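Local coordinates for protein oxidized polyvinyl alcohol hydrolase (Sphingopyxis, PDB 3WLA) that hydrolyses beta-diketones such as 4,6-nonanedione and the oxidized form of polyvinyl alcohol, cleaving carbon-carbon bonds in the second step of that polymer's breakdown, at residues F295-W298 with A299-M303. Residues are numbered along the deposited sequence; the frame is centred on the assembly and turned at random.
Sequences FNLW and ALNTM
Trp298 and Thr302, one turn apart on helix 292-304, meet through both backbone and side chain. The indole can be followed outward from CB, which stands beside the peptide leading to Ala299, as the chain connection requires; the ring atoms beyond it make the real contacts. With chi1 at 170°, CG points away from the backbone N and the ring runs along the helix toward Thr302. CD2 and CE3 lean on the Ala299 backbone, CE3 coming 3.5 Å from Ala299 CA and 4.0 Å from Ala299 CB. Farther along the same side of the ring, Trp298 CE2 lies 3.3 Å from Thr302 OG1, which rests over the face, near the rim. NE1, at the polar end, turns outward to a hydrogen bond with Thr318. The Thr302 hydroxyl also donates to the helix backbone: OG1 bonds Trp298 O at 2.8 Å from above the carbonyl plane, while Thr302 N reaches the same oxygen from the opposite face, so two donors grip one acceptor. Threonine suits the place because its beta-branched side chain also packs on Ile235 and Phe315. Without the indole, as with an alanine here, Thr302 OG1 would probably lose its aromatic cover and Thr318 its N-H partner. A small residue is apt at Ala299, whose CB lies over a face of the Phe295 ring, 4.2 Å from Phe295 CZ. Ala299 N binds Phe295 O at 2.7 Å, part of the regular i to i+4 bonding. On the more exposed flank, Leu297 CG and CD1 brush the amide of Asn301, CG standing 3.6 Å from ND2, while Asn301 OD1 bonds Tyr80. Within this alpha/beta-hydrolase the helix packs on the central sheet: Phe295 and Ala299 touch Met183 of strand 181-185, and Phe295, Thr302 and Met303 lie on strand 232-238.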
# COMPACT_ATOMS: atom_id res chain seq x y z
N PHE A 295 17.02 -3.70 -0.19
CA PHE A 295 15.77 -4.01 -0.86
C PHE A 295 14.89 -2.76 -1.00
O PHE A 295 14.36 -2.46 -2.11
CB PHE A 295 14.97 -5.08 -0.12
CG PHE A 295 13.64 -5.33 -0.74
CD1 PHE A 295 13.55 -6.00 -1.95
CD2 PHE A 295 12.49 -4.74 -0.22
CE1 PHE A 295 12.32 -6.09 -2.66
CE2 PHE A 295 11.27 -4.81 -0.90
CZ PHE A 295 11.17 -5.48 -2.11
N ASN A 296 14.72 -2.04 0.10
CA ASN A 296 13.90 -0.85 0.07
C ASN A 296 14.40 0.14 -0.99
O ASN A 296 13.61 0.68 -1.76
CB ASN A 296 13.91 -0.12 1.42
CG ASN A 296 13.18 -0.89 2.54
OD1 ASN A 296 12.37 -1.77 2.31
ND2 ASN A 296 13.50 -0.52 3.76
N LEU A 297 15.70 0.38 -1.01
CA LEU A 297 16.29 1.32 -1.97
C LEU A 297 16.19 0.79 -3.42
O LEU A 297 15.97 1.55 -4.33
CB LEU A 297 17.74 1.60 -1.66
CG LEU A 297 18.44 2.52 -2.66
CD1 LEU A 297 17.82 3.95 -2.62
CD2 LEU A 297 19.95 2.58 -2.25
N TRP A 298 16.34 -0.52 -3.59
CA TRP A 298 16.21 -1.12 -4.89
C TRP A 298 14.81 -0.93 -5.37
O TRP A 298 14.58 -0.49 -6.51
CB TRP A 298 16.50 -2.63 -4.85
CG TRP A 298 16.13 -3.31 -6.16
CD1 TRP A 298 16.86 -3.31 -7.34
CD2 TRP A 298 14.90 -3.97 -6.45
NE1 TRP A 298 16.14 -3.93 -8.33
CE2 TRP A 298 14.93 -4.35 -7.81
CE3 TRP A 298 13.76 -4.29 -5.69
CZ2 TRP A 298 13.86 -5.02 -8.43
CZ3 TRP A 298 12.70 -4.96 -6.31
CH2 TRP A 298 12.75 -5.32 -7.67
N ALA A 299 13.85 -1.22 -4.50
CA ALA A 299 12.45 -1.12 -4.90
C ALA A 299 12.06 0.33 -5.26
O ALA A 299 11.39 0.57 -6.29
CB ALA A 299 11.53 -1.65 -3.77
N LEU A 300 12.46 1.28 -4.43
CA LEU A 300 12.10 2.66 -4.72
C LEU A 300 12.80 3.18 -5.96
O LEU A 300 12.17 3.86 -6.76
CB LEU A 300 12.34 3.61 -3.53
CG LEU A 300 11.19 3.83 -2.52
CD1 LEU A 300 10.08 4.76 -3.10
CD2 LEU A 300 10.63 2.49 -2.11
N ASN A 301 14.10 2.90 -6.13
CA ASN A 301 14.78 3.35 -7.36
C ASN A 301 14.12 2.70 -8.59
O ASN A 301 14.05 3.32 -9.66
CB ASN A 301 16.26 2.98 -7.36
CG ASN A 301 17.07 3.86 -6.48
OD1 ASN A 301 16.66 4.99 -6.13
ND2 ASN A 301 18.25 3.38 -6.13
N THR A 302 13.65 1.44 -8.46
CA THR A 302 12.99 0.77 -9.57
C THR A 302 11.68 1.54 -9.91
O THR A 302 11.37 1.80 -11.08
CB THR A 302 12.65 -0.71 -9.20
OG1 THR A 302 13.87 -1.45 -9.05
CG2 THR A 302 11.81 -1.39 -10.27
N MET A 303 10.91 1.92 -8.89
CA MET A 303 9.71 2.68 -9.17
C MET A 303 10.08 4.08 -9.71
O MET A 303 9.44 4.63 -10.63
CB MET A 303 8.83 2.76 -7.91
CG MET A 303 8.24 1.38 -7.52
SD MET A 303 7.08 1.50 -6.17
CE MET A 303 8.18 1.86 -4.88